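Local structure of beta-carbonic anhydrase (Methanothermobacter thermautotrophicus, 1G5C) at residues G59-A71 / N131-I145. The protein catalyses the reversible hydration of carbon dioxide to bicarbonate as a zinc-dependent beta-class carbonic anhydrase. Residues are numbered along the deposited sequence; the frame is centred on the assembly and turned at random.
Sequences GNIVDDGVIRSAA and NVIEGVKRLKSSPLI
Val-62, in the loop leading into helix 64-77, packs against Gly-135 of helix 128-141 where these two helices of the alpha/beta fold of beta-class carbonic anhydrases lie on one face of the central sheet, a worked example of a glycine admitting a neighbour. Val-62 CG2 rests 3.5 Å from Gly-135 CA, and a beta-carbon on that glycine would collide with it. The other methyl, CG1, set anti to the backbone N (chi1 178°), goes between Arg-138 CB and Leu-139 CG; Ile-84 of strand 81-87 touches both Val-62 and Leu-139. The apolar seam continues through Ile-67, whose CG1 meets Leu-139 CD2 while its CG2 lies 3.9 Å from Leu-144 CD1.

Close to the zinc ion, the Asn-131 amide approaches the 59-61 loop: ND2 gives weak hydrogen bonds to Gly-59 O (2.8 Å, bent to 115°) and Asn-60 O, and OD1 lies against Ile-61 CG1. A water joins Asn-60 O to Asn-131 O. A leucine in place of Asn-131 would probably leave both loop carbonyls without this donor and let the loop near the zinc shift.

The solvent side is looser, held by the exposed Arg-138. Its NE gives a nearly straight hydrogen bond, part of a salt bridge, to the anti lone pair of Glu-134 OE2, while NH1 donates to Val-62 O at 2.9 Å, with that oxygen 31° out of the guanidinium plane.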
ATOM      1  N   GLY A  59       3.797  -9.844  -4.061  1.00 16.40           N
ATOM      2  CA  GLY A  59       4.499  -9.989  -5.332  1.00 12.62           C
ATOM      3  C   GLY A  59       4.635  -8.745  -6.183  1.00 15.25           C
ATOM      4  O   GLY A  59       5.076  -8.840  -7.330  1.00 12.54           O
ATOM      5  N   ASN A  60       4.294  -7.579  -5.625  1.00 12.60           N
ATOM      6  CA  ASN A  60       4.341  -6.311  -6.354  1.00 13.92           C
ATOM      7  C   ASN A  60       3.781  -6.447  -7.764  1.00 17.00           C
ATOM      8  O   ASN A  60       4.410  -6.078  -8.765  1.00 18.17           O
ATOM      9  CB  ASN A  60       5.759  -5.706  -6.385  1.00  9.59           C
ATOM     10  CG  ASN A  60       6.814  -6.674  -6.897  1.00 10.76           C
ATOM     11  OD1 ASN A  60       7.371  -7.456  -6.137  1.00 15.43           O
ATOM     12  ND2 ASN A  60       7.098  -6.614  -8.181  1.00 11.94           N
ATOM     13  N   ILE A  61       2.576  -6.993  -7.823  1.00 17.58           N
ATOM     14  CA  ILE A  61       1.865  -7.183  -9.081  1.00 19.17           C
ATOM     15  C   ILE A  61       0.958  -5.973  -9.303  1.00 17.98           C
ATOM     16  O   ILE A  61       0.215  -5.573  -8.409  1.00 18.75           O
ATOM     17  CB  ILE A  61       1.010  -8.442  -9.014  1.00 21.36           C
ATOM     18  CG1 ILE A  61       1.916  -9.658  -8.868  1.00 22.97           C
ATOM     19  CG2 ILE A  61       0.116  -8.549 -10.267  1.00 23.79           C
ATOM     20  CD1 ILE A  61       1.151 -10.943  -8.613  1.00 25.53           C
ATOM     21  N   VAL A  62       1.029  -5.383 -10.486  1.00 19.56           N
ATOM     22  CA  VAL A  62       0.222  -4.215 -10.801  1.00 19.42           C
ATOM     23  C   VAL A  62      -1.189  -4.618 -11.217  1.00 24.04           C
ATOM     24  O   VAL A  62      -1.405  -5.098 -12.333  1.00 24.28           O
ATOM     25  CB  VAL A  62       0.874  -3.394 -11.936  1.00 20.43           C
ATOM     26  CG1 VAL A  62      -0.004  -2.199 -12.287  1.00 21.77           C
ATOM     27  CG2 VAL A  62       2.258  -2.930 -11.512  1.00 17.37           C
ATOM     28  N   ASP A  63      -2.141  -4.456 -10.306  1.00 23.83           N
ATOM     29  CA  ASP A  63      -3.535  -4.781 -10.590  1.00 24.86           C
ATOM     30  C   ASP A  63      -4.322  -3.470 -10.503  1.00 24.63           C
ATOM     31  O   ASP A  63      -3.728  -2.392 -10.372  1.00 20.64           O
ATOM     32  CB  ASP A  63      -4.069  -5.818  -9.583  1.00 25.83           C
ATOM     33  CG  ASP A  63      -3.974  -5.346  -8.137  1.00 31.31           C
ATOM     34  OD1 ASP A  63      -4.406  -6.090  -7.222  1.00 30.84           O
ATOM     35  OD2 ASP A  63      -3.470  -4.226  -7.911  1.00 33.29           O
ATOM     36  N   ASP A  64      -5.647  -3.551 -10.591  1.00 26.65           N
ATOM     37  CA  ASP A  64      -6.490  -2.353 -10.539  1.00 26.84           C
ATOM     38  C   ASP A  64      -6.290  -1.515  -9.281  1.00 24.48           C
ATOM     39  O   ASP A  64      -6.303  -0.279  -9.345  1.00 21.78           O
ATOM     40  CB  ASP A  64      -7.967  -2.730 -10.643  1.00 33.53           C
ATOM     41  CG  ASP A  64      -8.289  -3.483 -11.919  1.00 40.80           C
ATOM     42  OD1 ASP A  64      -7.886  -3.015 -13.009  1.00 45.05           O
ATOM     43  OD2 ASP A  64      -8.953  -4.540 -11.833  1.00 46.45           O
ATOM     44  N   GLY A  65      -6.145  -2.187  -8.140  1.00 19.33           N
ATOM     45  CA  GLY A  65      -5.953  -1.486  -6.880  1.00 21.24           C
ATOM     46  C   GLY A  65      -4.665  -0.678  -6.873  1.00 19.69           C
ATOM     47  O   GLY A  65      -4.628   0.445  -6.379  1.00 22.08           O
ATOM     48  N   VAL A  66      -3.599  -1.253  -7.417  1.00 17.68           N
ATOM     49  CA  VAL A  66      -2.328  -0.560  -7.473  1.00 17.36           C
ATOM     50  C   VAL A  66      -2.422   0.665  -8.381  1.00 18.13           C
ATOM     51  O   VAL A  66      -1.949   1.756  -8.027  1.00 13.25           O
ATOM     52  CB  VAL A  66      -1.217  -1.516  -7.978  1.00 19.15           C
ATOM     53  CG1 VAL A  66       0.044  -0.733  -8.334  1.00 19.25           C
ATOM     54  CG2 VAL A  66      -0.914  -2.537  -6.898  1.00 18.66           C
ATOM     55  N   ILE A  67      -3.042   0.487  -9.550  1.00 13.92           N
ATOM     56  CA  ILE A  67      -3.178   1.587 -10.488  1.00 16.01           C
ATOM     57  C   ILE A  67      -3.969   2.739  -9.862  1.00 15.71           C
ATOM     58  O   ILE A  67      -3.589   3.898  -9.985  1.00 15.11           O
ATOM     59  CB  ILE A  67      -3.856   1.104 -11.801  1.00 18.71           C
ATOM     60  CG1 ILE A  67      -2.894   0.165 -12.545  1.00 19.34           C
ATOM     61  CG2 ILE A  67      -4.226   2.297 -12.677  1.00 16.25           C
ATOM     62  CD1 ILE A  67      -3.540  -0.620 -13.693  1.00 25.39           C
ATOM     63  N   ARG A  68      -5.053   2.415  -9.169  1.00 15.67           N
ATOM     64  CA  ARG A  68      -5.859   3.436  -8.520  1.00 19.25           C
ATOM     65  C   ARG A  68      -5.091   4.195  -7.426  1.00 17.04           C
ATOM     66  O   ARG A  68      -5.255   5.412  -7.273  1.00 18.91           O
ATOM     67  CB  ARG A  68      -7.139   2.791  -7.960  1.00 24.59           C
ATOM     68  CG  ARG A  68      -8.320   2.827  -8.963  1.00 32.88           C
ATOM     69  CD  ARG A  68      -9.099   1.517  -9.012  1.00 38.04           C
ATOM     70  NE  ARG A  68      -9.220   0.894  -7.698  1.00 40.85           N
ATOM     71  CZ  ARG A  68      -9.603  -0.364  -7.497  1.00 40.10           C
ATOM     72  N   SER A  69      -4.254   3.490  -6.670  1.00 15.00           N
ATOM     73  CA  SER A  69      -3.470   4.127  -5.619  1.00 13.50           C
ATOM     74  C   SER A  69      -2.396   4.998  -6.253  1.00 12.93           C
ATOM     75  O   SER A  69      -2.116   6.106  -5.787  1.00 12.96           O
ATOM     76  CB  SER A  69      -2.820   3.071  -4.711  1.00 14.84           C
ATOM     77  OG  SER A  69      -3.744   2.592  -3.742  1.00 16.08           O
ATOM     78  N   ALA A  70      -1.787   4.504  -7.325  1.00 13.41           N
ATOM     79  CA  ALA A  70      -0.761   5.285  -8.012  1.00 13.37           C
ATOM     80  C   ALA A  70      -1.402   6.544  -8.614  1.00 13.10           C
ATOM     81  O   ALA A  70      -0.823   7.633  -8.561  1.00 15.88           O
ATOM     82  CB  ALA A  70      -0.103   4.449  -9.098  1.00 17.83           C
ATOM     83  N   ALA A  71      -2.600   6.403  -9.181  1.00 12.57           N
ATOM     84  CA  ALA A  71      -3.304   7.556  -9.755  1.00 15.13           C
ATOM     85  C   ALA A  71      -3.575   8.591  -8.640  1.00 17.51           C
ATOM     86  O   ALA A  71      -3.460   9.802  -8.865  1.00 18.10           O
ATOM     87  CB  ALA A  71      -4.625   7.113 -10.390  1.00 15.99           C
ATOM     88  N   ASN A 131       7.837 -10.170 -14.003  1.00 18.45           N
ATOM     89  CA  ASN A 131       6.692  -9.558 -13.324  1.00 18.32           C
ATOM     90  C   ASN A 131       6.881  -8.043 -13.245  1.00 15.11           C
ATOM     91  O   ASN A 131       5.928  -7.279 -13.434  1.00 18.79           O
ATOM     92  CB  ASN A 131       6.539 -10.135 -11.925  1.00 18.79           C
ATOM     93  CG  ASN A 131       5.411  -9.500 -11.178  1.00 23.20           C
ATOM     94  OD1 ASN A 131       4.277  -9.510 -11.644  1.00 21.97           O
ATOM     95  ND2 ASN A 131       5.711  -8.927 -10.011  1.00 17.74           N
ATOM     96  N   VAL A 132       8.108  -7.597 -12.970  1.00 15.58           N
ATOM     97  CA  VAL A 132       8.390  -6.169 -12.905  1.00 15.19           C
ATOM     98  C   VAL A 132       8.182  -5.479 -14.277  1.00 18.09           C
ATOM     99  O   VAL A 132       7.521  -4.435 -14.378  1.00 16.50           O
ATOM    100  CB  VAL A 132       9.835  -5.898 -12.429  1.00 17.36           C
ATOM    101  CG1 VAL A 132      10.170  -4.420 -12.632  1.00 18.33           C
ATOM    102  CG2 VAL A 132       9.988  -6.255 -10.940  1.00 16.65           C
ATOM    103  N   ILE A 133       8.762  -6.058 -15.325  1.00 19.61           N
ATOM    104  CA  ILE A 133       8.637  -5.517 -16.672  1.00 16.94           C
ATOM    105  C   ILE A 133       7.164  -5.459 -17.044  1.00 17.97           C
ATOM    106  O   ILE A 133       6.698  -4.489 -17.634  1.00 21.21           O
ATOM    107  CB  ILE A 133       9.385  -6.403 -17.703  1.00 20.59           C
ATOM    108  CG1 ILE A 133      10.894  -6.324 -17.459  1.00 20.66           C
ATOM    109  CG2 ILE A 133       9.065  -5.936 -19.138  1.00 21.62           C
ATOM    110  CD1 ILE A 133      11.448  -4.938 -17.619  1.00 22.16           C
ATOM    111  N   GLU A 134       6.432  -6.509 -16.704  1.00 18.65           N
ATOM    112  CA  GLU A 134       5.007  -6.569 -16.998  1.00 20.30           C
ATOM    113  C   GLU A 134       4.275  -5.438 -16.254  1.00 20.03           C
ATOM    114  O   GLU A 134       3.360  -4.813 -16.797  1.00 17.81           O
ATOM    115  CB  GLU A 134       4.459  -7.927 -16.552  1.00 24.90           C
ATOM    116  CG  GLU A 134       2.956  -8.095 -16.721  1.00 34.99           C
ATOM    117  CD  GLU A 134       2.498  -7.837 -18.149  1.00 38.25           C
ATOM    118  OE1 GLU A 134       3.183  -8.300 -19.091  1.00 39.79           O
ATOM    119  OE2 GLU A 134       1.450  -7.180 -18.329  1.00 42.73           O
ATOM    120  N   GLY A 135       4.674  -5.180 -15.009  1.00 16.61           N
ATOM    121  CA  GLY A 135       4.035  -4.118 -14.246  1.00 13.27           C
ATOM    122  C   GLY A 135       4.305  -2.776 -14.891  1.00 15.13           C
ATOM    123  O   GLY A 135       3.441  -1.905 -14.935  1.00 14.47           O
ATOM    124  N   VAL A 136       5.517  -2.593 -15.395  1.00 15.28           N
ATOM    125  CA  VAL A 136       5.855  -1.334 -16.051  1.00 17.99           C
ATOM    126  C   VAL A 136       4.937  -1.151 -17.262  1.00 20.37           C
ATOM    127  O   VAL A 136       4.348  -0.080 -17.468  1.00 21.01           O
ATOM    128  CB  VAL A 136       7.337  -1.328 -16.505  1.00 19.09           C
ATOM    129  CG1 VAL A 136       7.601  -0.146 -17.449  1.00 16.17           C
ATOM    130  CG2 VAL A 136       8.262  -1.237 -15.257  1.00 16.29           C
ATOM    131  N   LYS A 137       4.790  -2.205 -18.054  1.00 21.73           N
ATOM    132  CA  LYS A 137       3.931  -2.118 -19.225  1.00 24.28           C
ATOM    133  C   LYS A 137       2.490  -1.768 -18.861  1.00 21.39           C
ATOM    134  O   LYS A 137       1.860  -0.951 -19.532  1.00 23.06           O
ATOM    135  CB  LYS A 137       3.999  -3.424 -20.020  1.00 26.41           C
ATOM    136  CG  LYS A 137       4.892  -3.289 -21.264  1.00 37.13           C
ATOM    137  CD  LYS A 137       5.463  -4.613 -21.792  1.00 39.82           C
ATOM    138  CE  LYS A 137       4.699  -5.824 -21.285  1.00 43.31           C
ATOM    139  NZ  LYS A 137       5.089  -7.061 -22.012  1.00 48.17           N
ATOM    140  N   ARG A 138       1.965  -2.373 -17.800  1.00 19.54           N
ATOM    141  CA  ARG A 138       0.603  -2.084 -17.377  1.00 20.56           C
ATOM    142  C   ARG A 138       0.410  -0.636 -16.969  1.00 20.81           C
ATOM    143  O   ARG A 138      -0.579  -0.010 -17.337  1.00 22.13           O
ATOM    144  CB  ARG A 138       0.193  -2.975 -16.215  1.00 22.64           C
ATOM    145  CG  ARG A 138      -0.415  -4.282 -16.656  1.00 26.64           C
ATOM    146  CD  ARG A 138      -0.811  -5.127 -15.484  1.00 31.23           C
ATOM    147  NE  ARG A 138      -0.457  -6.512 -15.754  1.00 38.64           N
ATOM    148  CZ  ARG A 138      -0.884  -7.557 -15.051  1.00 41.90           C
ATOM    149  NH1 ARG A 138      -1.700  -7.388 -14.016  1.00 39.87           N
ATOM    150  NH2 ARG A 138      -0.486  -8.778 -15.387  1.00 44.10           N
ATOM    151  N   LEU A 139       1.351  -0.101 -16.202  1.00 19.47           N
ATOM    152  CA  LEU A 139       1.241   1.282 -15.763  1.00 20.39           C
ATOM    153  C   LEU A 139       1.331   2.223 -16.958  1.00 21.76           C
ATOM    154  O   LEU A 139       0.536   3.149 -17.097  1.00 21.02           O
ATOM    155  CB  LEU A 139       2.342   1.612 -14.748  1.00 15.84           C
ATOM    156  CG  LEU A 139       2.128   1.067 -13.329  1.00 18.82           C
ATOM    157  CD1 LEU A 139       3.360   1.320 -12.490  1.00 18.66           C
ATOM    158  CD2 LEU A 139       0.911   1.747 -12.706  1.00 17.23           C
ATOM    159  N   LYS A 140       2.299   1.979 -17.827  1.00 24.12           N
ATOM    160  CA  LYS A 140       2.474   2.823 -18.997  1.00 26.36           C
ATOM    161  C   LYS A 140       1.312   2.746 -19.983  1.00 25.72           C
ATOM    162  O   LYS A 140       1.022   3.722 -20.664  1.00 28.54           O
ATOM    163  CB  LYS A 140       3.793   2.478 -19.691  1.00 28.36           C
ATOM    164  CG  LYS A 140       4.983   3.155 -19.039  1.00 28.61           C
ATOM    165  CD  LYS A 140       6.238   2.916 -19.844  1.00 28.55           C
ATOM    166  CE  LYS A 140       7.195   4.090 -19.700  1.00 29.24           C
ATOM    167  NZ  LYS A 140       6.563   5.399 -20.118  1.00 22.49           N
ATOM    168  N   SER A 141       0.639   1.601 -20.030  1.00 25.28           N
ATOM    169  CA  SER A 141      -0.501   1.381 -20.927  1.00 26.85           C
ATOM    170  C   SER A 141      -1.826   1.913 -20.373  1.00 27.28           C
ATOM    171  O   SER A 141      -2.798   2.078 -21.113  1.00 25.89           O
ATOM    172  CB  SER A 141      -0.682  -0.115 -21.178  1.00 26.28           C
ATOM    173  OG  SER A 141       0.518  -0.711 -21.637  1.00 34.66           O
ATOM    174  N   SER A 142      -1.869   2.162 -19.071  1.00 24.64           N
ATOM    175  CA  SER A 142      -3.098   2.614 -18.448  1.00 23.17           C
ATOM    176  C   SER A 142      -3.503   4.042 -18.753  1.00 24.10           C
ATOM    177  O   SER A 142      -2.701   4.967 -18.638  1.00 24.00           O
ATOM    178  CB  SER A 142      -3.028   2.434 -16.924  1.00 23.15           C
ATOM    179  OG  SER A 142      -4.151   3.046 -16.300  1.00 22.99           O
ATOM    180  N   PRO A 143      -4.771   4.237 -19.164  1.00 23.36           N
ATOM    181  CA  PRO A 143      -5.276   5.580 -19.470  1.00 24.12           C
ATOM    182  C   PRO A 143      -5.302   6.476 -18.215  1.00 23.87           C
ATOM    183  O   PRO A 143      -5.506   7.688 -18.308  1.00 24.07           O
ATOM    184  CB  PRO A 143      -6.671   5.308 -20.049  1.00 24.68           C
ATOM    185  CG  PRO A 143      -7.060   3.987 -19.418  1.00 28.75           C
ATOM    186  CD  PRO A 143      -5.774   3.204 -19.492  1.00 23.78           C
ATOM    187  N   LEU A 144      -5.088   5.877 -17.043  1.00 23.94           N
ATOM    188  CA  LEU A 144      -5.057   6.638 -15.788  1.00 23.03           C
ATOM    189  C   LEU A 144      -3.647   7.156 -15.504  1.00 23.12           C
ATOM    190  O   LEU A 144      -3.449   8.042 -14.670  1.00 20.20           O
ATOM    191  CB  LEU A 144      -5.487   5.760 -14.610  1.00 24.81           C
ATOM    192  CG  LEU A 144      -6.966   5.723 -14.271  1.00 27.69           C
ATOM    193  CD1 LEU A 144      -7.215   4.733 -13.139  1.00 30.59           C
ATOM    194  CD2 LEU A 144      -7.414   7.123 -13.877  1.00 28.85           C
ATOM    195  N   ILE A 145      -2.662   6.585 -16.186  1.00 21.13           N
ATOM    196  CA  ILE A 145      -1.279   7.004 -15.985  1.00 22.39           C
ATOM    197  C   ILE A 145      -0.813   7.873 -17.168  1.00 22.65           C
ATOM    198  O   ILE A 145      -0.638   7.370 -18.282  1.00 21.19           O
ATOM    199  CB  ILE A 145      -0.353   5.767 -15.867  1.00 21.61           C
ATOM    200  CG1 ILE A 145      -0.908   4.782 -14.824  1.00 20.99           C
ATOM    201  CG2 ILE A 145       1.053   6.210 -15.497  1.00 23.95           C
ATOM    202  CD1 ILE A 145      -1.104   5.377 -13.408  1.00 19.13           C
TER
HETATM  203  O   HOH W   1       4.844  -5.561 -11.507  1.00 19.66           O